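Local coordinates for protein uracil-dna glycosylase (Deinococcus radiodurans, PDB 4UQM) that belongs to the uracil-DNA glycosylase superfamily, an alpha/beta fold built on a four-stranded parallel sheet, and is captured here bound to DNA, at residues 56-60 with 86-92; 43-47 with 155-160; 95-100 with 127-131. The protein carries 1 engineered substitution. One frame throughout, in Å; residues are numbered along the deposited sequence. Where two conformers were deposited one is given.

Contact 1 of 3, residues 56-60 with 86-92; sequences IYPPA and HGPNQAH. With nucleotides of chain B.
The uracil-DNA glycosylase alpha/beta fold carries a GQDPYHG signature running from the end of strand 77-81 into a loop; its last residues, His86 and Gly87, meet short strand 56-57. Between CA atoms, Tyr57 lies 6.3 Å from His86 and Pro58 5.0 Å from Ala91; 86-92 is irregular. No hydrogen bond crosses; side chains pack on carbonyls and on Pro88, Ala91 and His92. Tyr57 is extended (phi/psi -118/153; chi1 m, chi2 -51°) and precedes a cis peptide to Pro58. Its ring has Gly87 O over one face and His86 O at its edge, 3.3 Å from Tyr57 CE2; Tyr57 OH is 3.3 Å from Pro88 CA. Pro58 sets CB 4.0 Å from Ala91 CB and 3.3 Å from Ala91 O; Pro59 CD lies 3.9 Å from His92 CD2, His92 having chi1 m and chi2 93°. His86 points CA-to-CB away from 56-60; chi1 p and chi2 -112° bring the imidazole edge to DNA, where His86 NE2 donates a 2.7 Å hydrogen bond to OP2 of DA8 of chain B.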
loop_
_atom_site.group_PDB
_atom_site.type_symbol
_atom_site.label_atom_id
_atom_site.label_comp_id
_atom_site.label_asym_id
_atom_site.label_seq_id
_atom_site.Cartn_x
_atom_site.Cartn_y
_atom_site.Cartn_z
ATOM N N ILE A 56 -2.314 -0.844 -18.933
ATOM C CA ILE A 56 -1.859 -1.303 -17.606
ATOM C C ILE A 56 -1.794 -0.098 -16.646
ATOM O O ILE A 56 -1.264 0.931 -16.980
ATOM C CB ILE A 56 -0.451 -1.986 -17.667
ATOM C CG1 ILE A 56 -0.450 -3.124 -18.699
ATOM C CG2 ILE A 56 0.076 -2.421 -16.331
ATOM C CD1 ILE A 56 -1.498 -4.200 -18.442
ATOM N N TYR A 57 -2.284 -0.296 -15.412
ATOM C CA TYR A 57 -2.304 0.718 -14.398
ATOM C C TYR A 57 -1.451 0.280 -13.202
ATOM O O TYR A 57 -1.269 -0.901 -12.954
ATOM C CB TYR A 57 -3.738 0.939 -13.921
ATOM C CG TYR A 57 -4.692 1.407 -14.994
ATOM C CD1 TYR A 57 -4.426 2.494 -15.811
ATOM C CD2 TYR A 57 -5.885 0.718 -15.208
ATOM C CE1 TYR A 57 -5.346 2.906 -16.768
ATOM C CE2 TYR A 57 -6.807 1.139 -16.141
ATOM C CZ TYR A 57 -6.531 2.219 -16.929
ATOM O OH TYR A 57 -7.439 2.628 -17.892
ATOM N N PRO A 58 -0.907 1.251 -12.441
ATOM C CA PRO A 58 -0.868 2.669 -12.763
ATOM C C PRO A 58 0.140 2.923 -13.898
ATOM O O PRO A 58 0.817 2.015 -14.340
ATOM C CB PRO A 58 -0.318 3.280 -11.471
ATOM C CG PRO A 58 0.623 2.206 -10.968
ATOM C CD PRO A 58 -0.107 0.918 -11.272
ATOM N N PRO A 59 0.227 4.163 -14.354
ATOM C CA PRO A 59 1.287 4.515 -15.321
ATOM C C PRO A 59 2.656 4.098 -14.798
ATOM O O PRO A 59 2.926 4.122 -13.562
ATOM C CB PRO A 59 1.167 6.037 -15.425
ATOM C CG PRO A 59 -0.304 6.304 -15.103
ATOM C CD PRO A 59 -0.595 5.335 -14.022
ATOM N N ALA A 60 3.535 3.682 -15.717
ATOM C CA ALA A 60 4.821 3.140 -15.293
ATOM C C ALA A 60 5.623 4.110 -14.384
ATOM O O ALA A 60 6.218 3.647 -13.417
ATOM C CB ALA A 60 5.652 2.708 -16.494
ATOM N N HIS A 86 -8.182 -0.479 -11.063
ATOM C CA HIS A 86 -8.049 -0.972 -12.428
ATOM C C HIS A 86 -8.904 -0.215 -13.406
ATOM O O HIS A 86 -9.109 -0.667 -14.564
ATOM C CB HIS A 86 -8.315 -2.483 -12.502
ATOM C CG HIS A 86 -9.685 -2.904 -12.088
ATOM N ND1 HIS A 86 -9.874 -3.640 -10.949
ATOM C CD2 HIS A 86 -10.918 -2.595 -12.553
ATOM C CE1 HIS A 86 -11.167 -3.823 -10.756
ATOM N NE2 HIS A 86 -11.832 -3.198 -11.706
ATOM N N GLY A 87 -9.347 0.980 -13.021
ATOM C CA GLY A 87 -10.060 1.869 -13.949
ATOM C C GLY A 87 -9.226 3.095 -14.348
ATOM O O GLY A 87 -8.185 3.411 -13.729
ATOM N N PRO A 88 -9.669 3.826 -15.379
ATOM C CA PRO A 88 -8.806 4.887 -15.865
ATOM C C PRO A 88 -8.616 6.031 -14.852
ATOM O O PRO A 88 -9.554 6.390 -14.173
ATOM C CB PRO A 88 -9.514 5.370 -17.143
ATOM C CG PRO A 88 -10.910 4.860 -17.041
ATOM C CD PRO A 88 -10.801 3.574 -16.282
ATOM N N ASN A 89 -7.399 6.541 -14.796
ATOM C CA ASN A 89 -7.005 7.665 -13.965
ATOM C C ASN A 89 -7.386 7.518 -12.513
ATOM O O ASN A 89 -7.794 8.485 -11.877
ATOM C CB ASN A 89 -7.406 8.981 -14.593
ATOM C CG ASN A 89 -6.753 10.211 -13.940
ATOM O OD1 ASN A 89 -5.690 10.153 -13.299
ATOM N ND2 ASN A 89 -7.441 11.284 -13.992
ATOM N N GLN A 90 -7.244 6.287 -12.012
ATOM C CA GLN A 90 -7.442 6.019 -10.602
ATOM C C GLN A 90 -6.127 5.793 -9.892
ATOM O O GLN A 90 -5.674 6.611 -9.088
ATOM C CB GLN A 90 -8.408 4.850 -10.406
ATOM C CG GLN A 90 -9.796 5.150 -10.884
ATOM C CD GLN A 90 -10.743 3.992 -10.636
ATOM O OE1 GLN A 90 -10.410 2.833 -10.927
ATOM N NE2 GLN A 90 -11.896 4.270 -10.066
ATOM N N ALA A 91 -5.505 4.643 -10.155
ATOM C CA ALA A 91 -4.260 4.302 -9.471
ATOM C C ALA A 91 -3.086 5.184 -9.867
ATOM O O ALA A 91 -2.826 5.411 -11.068
ATOM C CB ALA A 91 -3.850 2.835 -9.678
ATOM N N HIS A 92 -2.320 5.625 -8.871
ATOM C CA HIS A 92 -1.031 6.309 -9.134
ATOM C C HIS A 92 0.039 5.923 -8.130
ATOM O O HIS A 92 1.012 6.680 -7.931
ATOM C CB HIS A 92 -1.169 7.826 -9.275
ATOM C CG HIS A 92 -2.012 8.204 -10.432
ATOM N ND1 HIS A 92 -3.354 8.425 -10.265
ATOM C CD2 HIS A 92 -1.771 8.285 -11.760
ATOM C CE1 HIS A 92 -3.891 8.672 -11.436
ATOM N NE2 HIS A 92 -2.959 8.611 -12.353
ATOM P P DA B 8 -15.242 -1.716 -12.402
ATOM O OP1 DA B 8 -15.259 -0.727 -13.508
ATOM O OP2 DA B 8 -14.397 -2.944 -12.423
ATOM O "O5'" DA B 8 -15.205 -1.028 -10.964
ATOM C "C5'" DA B 8 -14.918 -1.869 -9.851
ATOM C "C4'" DA B 8 -15.374 -1.230 -8.562
ATOM O "O4'" DA B 8 -16.802 -1.400 -8.397
ATOM C "C3'" DA B 8 -14.726 -1.882 -7.347
ATOM O "O3'" DA B 8 -14.451 -0.931 -6.327
ATOM C "C2'" DA B 8 -15.765 -2.857 -6.843
ATOM C "C1'" DA B 8 -17.082 -2.248 -7.294
ATOM N N9 DA B 8 -18.055 -3.253 -7.722
ATOM C C8 DA B 8 -19.381 -3.321 -7.368
ATOM N N7 DA B 8 -20.004 -4.365 -7.856
ATOM C C5 DA B 8 -19.022 -5.042 -8.564
ATOM C C6 DA B 8 -19.039 -6.244 -9.294
ATOM N N6 DA B 8 -20.136 -6.992 -9.462
ATOM N N1 DA B 8 -17.890 -6.640 -9.885
ATOM C C2 DA B 8 -16.788 -5.897 -9.703
ATOM N N3 DA B 8 -16.645 -4.756 -9.031
ATOM C C4 DA B 8 -17.811 -4.379 -8.475
#

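Contact 2 of 3, residues 43-47 with 155-160; sequences LTDFL and HQGKGW
Phe46 turns the edge of its ring toward the face of His155 in a T-shaped pair, centroids 5.3 Å apart and planes at 67°, and accepts Lys158 over one of its own faces by CH-pi, Lys158 CD 4.2 Å from the Phe46 centroid. Segment 43-47 is one turn of helix, closed by Leu47 N to Leu43 O at 2.9 Å; against it lies an irregular segment whose His155-Lys158 portion is a type II turn, with Gly157 at its positive-phi position (75/26). In register, Leu43 faces Gly159, CA to CA 5.3 Å. Gly159, the N-cap, has phi/psi 122/-19, where a CB would jam against the preceding carbonyl and crowd Leu43 CB. Leu43 (chi1 t, chi2 p) sets CD2 over the six-membered ring of Trp160, 3.8 Å from its centroid, and CD1 3.4 Å from Lys158 O. Leu47 (m, t) bridges Trp160 and His155, CD1 3.5 Å from Trp160 CZ2 and CD2 3.5 Å from His155 ND1. No hydrogen bond crosses between the segments; the ring nitrogens are satisfied elsewhere, His155 ND1 and Trp160 NE1 by Thr146 OG1 and His155 NE2 by Glu50 OE1. A type II turn running into a glycine N-cap is thus packed on helix 38-53 of the alpha/beta fold, joining it to the loop that follows strand 147-148 and to the first residue of helix 160-172.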
loop_
_atom_site.group_PDB
_atom_site.type_symbol
_atom_site.label_atom_id
_atom_site.label_comp_id
_atom_site.label_asym_id
_atom_site.label_seq_id
_atom_site.Cartn_x
_atom_site.Cartn_y
_atom_site.Cartn_z
ATOM N N LEU A 43 9.780 -10.554 -14.366
ATOM C CA LEU A 43 8.603 -9.719 -14.107
ATOM C C LEU A 43 8.622 -8.474 -15.007
ATOM O O LEU A 43 7.629 -8.155 -15.660
ATOM C CB LEU A 43 8.608 -9.272 -12.656
ATOM C CG LEU A 43 7.621 -8.159 -12.236
ATOM C CD1 LEU A 43 6.188 -8.632 -12.387
ATOM C CD2 LEU A 43 7.953 -7.709 -10.834
ATOM N N THR A 44 9.774 -7.809 -15.081
ATOM C CA THR A 44 9.891 -6.594 -15.912
ATOM C C THR A 44 9.591 -6.884 -17.393
ATOM O O THR A 44 8.842 -6.158 -18.070
ATOM C CB THR A 44 11.268 -5.963 -15.707
ATOM O OG1 THR A 44 11.383 -5.530 -14.348
ATOM C CG2 THR A 44 11.479 -4.782 -16.624
ATOM N N ASP A 45 10.109 -8.006 -17.883
ATOM C CA ASP A 45 9.901 -8.359 -19.297
ATOM C C ASP A 45 8.428 -8.635 -19.550
ATOM O O ASP A 45 7.882 -8.253 -20.584
ATOM C CB ASP A 45 10.712 -9.591 -19.706
ATOM C CG ASP A 45 12.172 -9.301 -19.908
ATOM O OD1 ASP A 45 12.589 -8.130 -20.051
ATOM O OD2 ASP A 45 12.898 -10.284 -19.916
ATOM N N PHE A 46 7.777 -9.303 -18.603
ATOM C CA PHE A 46 6.336 -9.563 -18.751
ATOM C C PHE A 46 5.547 -8.260 -18.756
ATOM O O PHE A 46 4.643 -8.081 -19.555
ATOM C CB PHE A 46 5.879 -10.499 -17.609
ATOM C CG PHE A 46 4.363 -10.585 -17.421
ATOM C CD1 PHE A 46 3.569 -11.234 -18.352
ATOM C CD2 PHE A 46 3.763 -9.915 -16.375
ATOM C CE1 PHE A 46 2.140 -11.294 -18.146
ATOM C CE2 PHE A 46 2.356 -9.972 -16.163
ATOM C CZ PHE A 46 1.591 -10.635 -17.090
ATOM N N LEU A 47 5.878 -7.358 -17.854
ATOM C CA LEU A 47 5.168 -6.080 -17.772
ATOM C C LEU A 47 5.391 -5.232 -19.036
ATOM O O LEU A 47 4.492 -4.569 -19.467
ATOM C CB LEU A 47 5.599 -5.277 -16.524
ATOM C CG LEU A 47 5.166 -5.948 -15.230
ATOM C CD1 LEU A 47 5.673 -5.115 -14.096
ATOM C CD2 LEU A 47 3.648 -6.171 -15.153
ATOM N N HIS A 155 -2.577 -9.281 -12.655
ATOM C CA HIS A 155 -1.131 -9.475 -12.563
ATOM C C HIS A 155 -0.665 -10.219 -11.329
ATOM O O HIS A 155 0.491 -10.193 -10.979
ATOM C CB HIS A 155 -0.379 -8.150 -12.694
ATOM C CG HIS A 155 -0.400 -7.599 -14.074
ATOM N ND1 HIS A 155 0.217 -6.404 -14.401
ATOM C CD2 HIS A 155 -0.935 -8.064 -15.223
ATOM C CE1 HIS A 155 0.076 -6.185 -15.695
ATOM N NE2 HIS A 155 -0.630 -7.170 -16.218
ATOM N N GLN A 156 -1.602 -10.889 -10.644
ATOM C CA GLN A 156 -1.237 -11.806 -9.570
ATOM C C GLN A 156 -0.364 -12.942 -10.103
ATOM O O GLN A 156 -0.566 -13.430 -11.209
ATOM C CB GLN A 156 -2.522 -12.293 -8.853
ATOM C CG GLN A 156 -2.336 -13.117 -7.595
ATOM C CD GLN A 156 -1.911 -14.511 -7.863
ATOM O OE1 GLN A 156 -2.234 -15.096 -8.902
ATOM N NE2 GLN A 156 -1.168 -15.073 -6.937
ATOM N N GLY A 157 0.612 -13.346 -9.303
ATOM C CA GLY A 157 1.354 -14.557 -9.591
ATOM C C GLY A 157 2.369 -14.452 -10.738
ATOM O O GLY A 157 2.724 -15.451 -11.349
ATOM N N LYS A 158 2.857 -13.232 -10.989
ATOM C CA LYS A 158 3.781 -12.929 -12.095
ATOM C C LYS A 158 5.129 -12.412 -11.627
ATOM O O LYS A 158 5.962 -12.046 -12.463
ATOM C CB LYS A 158 3.137 -11.854 -12.965
ATOM C CG LYS A 158 1.755 -12.219 -13.475
ATOM C CD LYS A 158 1.827 -13.464 -14.326
ATOM C CE LYS A 158 0.516 -13.787 -14.996
ATOM N NZ LYS A 158 0.674 -15.147 -15.624
ATOM N N GLY A 159 5.374 -12.398 -10.323
ATOM C CA GLY A 159 6.615 -11.951 -9.761
ATOM C C GLY A 159 6.527 -10.835 -8.787
ATOM O O GLY A 159 7.443 -10.656 -7.982
ATOM N N TRP A 160 5.418 -10.075 -8.769
ATOM C CA TRP A 160 5.365 -8.980 -7.818
ATOM C C TRP A 160 5.428 -9.449 -6.370
ATOM O O TRP A 160 5.935 -8.740 -5.493
ATOM C CB TRP A 160 4.075 -8.139 -7.971
ATOM C CG TRP A 160 4.111 -7.121 -9.055
ATOM C CD1 TRP A 160 3.284 -7.034 -10.161
ATOM C CD2 TRP A 160 5.013 -6.032 -9.145
ATOM N NE1 TRP A 160 3.632 -5.929 -10.917
ATOM C CE2 TRP A 160 4.698 -5.313 -10.313
ATOM C CE3 TRP A 160 6.078 -5.584 -8.353
ATOM C CZ2 TRP A 160 5.429 -4.184 -10.698
ATOM C CZ3 TRP A 160 6.800 -4.463 -8.739
ATOM C CH2 TRP A 160 6.457 -3.777 -9.892
#

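Contact 3 of 3, residues 95-100 with 127-131; sequences SFSVRP and HGYLR
Two hydrogen bonds of 2.9 Å tie 95-100 to 127-131: Val98 N to Gly128 O, nearly linear at 170°, and Leu130 N to Ser97 OG, at 160°. Both segments are loops in the alpha/beta fold of the uracil-DNA glycosylases, one leading from the parallel sheet to helix 106-118 and the other from that helix to helix 131-134. They cross rather than pair as strands, closest at Val98 and Gly128, 5.0 Å between CA atoms. Ser97 takes chi1 t, which aims OG at the backbone of Leu130, the N-cap of helix 131-134; Ser97 CA also makes a CA-H...O contact with Gly128 O at 3.4 Å. A water adds a bridge, donating to Arg99 O at 2.7 Å and accepting from Gly128 N at 2.9 Å. Within 127-131, His127 (chi1 p) folds ND1 back to accept Tyr129 N at 3.0 Å. Gly128 (-121/26) has no room for a side chain, since a CB would fall 2.6 Å from Val98 CG2. Phe96, at positive phi (74/-13), sends its ring away to meet Trp183 edge-to-face, yet its CB lies 4.1 Å from Leu130 CD1. Leu130 (m, t) also packs on Leu108 and Tyr112 of helix 106-118. Outermost, Tyr129 (chi1 t, chi2 56°) presents one ring face to Pro100 in a CH-pi contact: Pro100 CD stands 4.0 Å from the Tyr129 ring centroid, 19° off the normal.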
loop_
_atom_site.group_PDB
_atom_site.type_symbol
_atom_site.label_atom_id
_atom_site.label_comp_id
_atom_site.label_asym_id
_atom_site.label_seq_id
_atom_site.Cartn_x
_atom_site.Cartn_y
_atom_site.Cartn_z
ATOM N N SER A 95 -1.473 3.088 -2.625
ATOM C CA SER A 95 -2.659 2.261 -2.568
ATOM C C SER A 95 -3.857 3.011 -2.011
ATOM O O SER A 95 -3.766 3.742 -1.016
ATOM C CB SER A 95 -2.416 0.961 -1.826
ATOM O OG SER A 95 -2.155 1.138 -0.437
ATOM N N PHE A 96 -4.993 2.781 -2.663
ATOM C CA PHE A 96 -6.291 3.362 -2.326
ATOM C C PHE A 96 -6.491 4.817 -2.661
ATOM O O PHE A 96 -7.639 5.291 -2.636
ATOM C CB PHE A 96 -6.667 3.088 -0.872
ATOM C CG PHE A 96 -6.665 1.614 -0.549
ATOM C CD1 PHE A 96 -7.745 0.825 -0.987
ATOM C CD2 PHE A 96 -5.604 0.957 0.046
ATOM C CE1 PHE A 96 -7.756 -0.527 -0.803
ATOM C CE2 PHE A 96 -5.628 -0.423 0.229
ATOM C CZ PHE A 96 -6.714 -1.183 -0.200
ATOM N N SER A 97 -5.413 5.548 -2.981
ATOM C CA SER A 97 -5.500 6.988 -3.213
ATOM C C SER A 97 -5.936 7.309 -4.656
ATOM O O SER A 97 -5.621 6.597 -5.609
ATOM C CB SER A 97 -4.138 7.612 -2.979
ATOM O OG SER A 97 -4.119 9.022 -3.001
ATOM N N VAL A 98 -6.626 8.425 -4.811
ATOM C CA VAL A 98 -6.844 9.010 -6.125
ATOM C C VAL A 98 -6.433 10.473 -6.082
ATOM O O VAL A 98 -6.466 11.135 -5.029
ATOM C CB VAL A 98 -8.303 8.829 -6.626
ATOM C CG1 VAL A 98 -8.599 7.369 -6.849
ATOM C CG2 VAL A 98 -9.348 9.400 -5.691
ATOM N N ARG A 99 -6.106 10.989 -7.264
ATOM C CA ARG A 99 -5.623 12.364 -7.399
ATOM C C ARG A 99 -6.722 13.377 -7.142
ATOM O O ARG A 99 -7.892 13.059 -7.261
ATOM C CB ARG A 99 -4.947 12.580 -8.757
ATOM C CG ARG A 99 -3.693 11.713 -8.936
ATOM C CD ARG A 99 -2.550 12.250 -8.135
ATOM N NE ARG A 99 -1.285 11.499 -8.232
ATOM C CZ ARG A 99 -0.415 11.516 -9.243
ATOM N NH1 ARG A 99 -0.667 12.182 -10.362
ATOM N NH2 ARG A 99 0.712 10.809 -9.148
ATOM N N PRO A 100 -6.336 14.623 -6.769
ATOM C CA PRO A 100 -7.352 15.676 -6.691
ATOM C C PRO A 100 -8.169 15.757 -7.992
ATOM O O PRO A 100 -7.615 15.668 -9.117
ATOM C CB PRO A 100 -6.522 16.955 -6.416
ATOM C CG PRO A 100 -5.251 16.437 -5.831
ATOM C CD PRO A 100 -4.985 15.128 -6.488
ATOM N N HIS A 127 -12.496 14.626 -1.583
ATOM C CA HIS A 127 -11.428 14.069 -2.411
ATOM C C HIS A 127 -10.929 12.770 -1.858
ATOM O O HIS A 127 -11.261 12.398 -0.718
ATOM C CB HIS A 127 -10.278 15.095 -2.497
ATOM C CG HIS A 127 -9.540 15.237 -1.207
ATOM N ND1 HIS A 127 -8.550 14.366 -0.834
ATOM C CD2 HIS A 127 -9.644 16.139 -0.204
ATOM C CE1 HIS A 127 -8.081 14.700 0.351
ATOM N NE2 HIS A 127 -8.767 15.751 0.778
ATOM N N GLY A 128 -10.090 12.085 -2.665
ATOM C CA GLY A 128 -9.511 10.816 -2.255
ATOM C C GLY A 128 -7.994 10.755 -2.224
ATOM O O GLY A 128 -7.419 9.674 -2.352
ATOM N N TYR A 129 -7.336 11.898 -2.033
ATOM C CA TYR A 129 -5.873 12.018 -2.134
ATOM C C TYR A 129 -5.226 11.801 -0.787
ATOM O O TYR A 129 -5.468 12.572 0.155
ATOM C CB TYR A 129 -5.555 13.391 -2.672
ATOM C CG TYR A 129 -4.133 13.637 -3.025
ATOM C CD1 TYR A 129 -3.453 12.856 -3.913
ATOM C CD2 TYR A 129 -3.482 14.750 -2.501
ATOM C CE1 TYR A 129 -2.117 13.144 -4.276
ATOM C CE2 TYR A 129 -2.204 15.072 -2.874
ATOM C CZ TYR A 129 -1.511 14.253 -3.728
ATOM O OH TYR A 129 -0.195 14.564 -4.144
ATOM N N LEU A 130 -4.404 10.747 -0.697
ATOM C CA LEU A 130 -3.903 10.266 0.594
ATOM C C LEU A 130 -2.439 10.586 0.840
ATOM O O LEU A 130 -1.824 10.039 1.753
ATOM C CB LEU A 130 -4.168 8.766 0.709
ATOM C CG LEU A 130 -5.593 8.308 0.448
ATOM C CD1 LEU A 130 -5.642 6.781 0.566
ATOM C CD2 LEU A 130 -6.579 8.945 1.396
ATOM N N ARG A 131 -1.884 11.538 0.080
ATOM C CA ARG A 131 -0.473 11.891 0.212
ATOM C C ARG A 131 -0.131 12.291 1.652
ATOM O O ARG A 131 0.983 12.000 2.144
ATOM C CB ARG A 131 -0.093 13.016 -0.742
ATOM C CG ARG A 131 1.358 13.473 -0.640
ATOM C CD ARG A 131 1.664 14.648 -1.527
ATOM N NE ARG A 131 0.951 15.929 -1.220
ATOM C CZ ARG A 131 0.820 16.991 -2.041
ATOM N NH1 ARG A 131 1.326 16.992 -3.261
ATOM N NH2 ARG A 131 0.151 18.080 -1.629
HETATM O O HOH W 1 -9.913 13.080 -5.402
#

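The contacts illustrate how loops are tied to one another and to a helix and a short strand beside bound DNA. Contact 1 holds the direct link, through His86; contacts 2 and 3 approach the nucleic acid only to about 6 and 8 Å at their nearest atoms. Contact 1 touches both others: Ile56 CD1 lies 3.7 Å from His155 CE1 of contact 2, and His92 CB 3.5 Å from Arg99 NH2 of contact 3. Centre to centre it is 16 Å from contact 2 and 12 Å from contact 3; the centres of contacts 2 and 3 are 25 Å apart and their nearest atoms about 13 Å. Along the chain, contact 2 encloses the other two, which are in series.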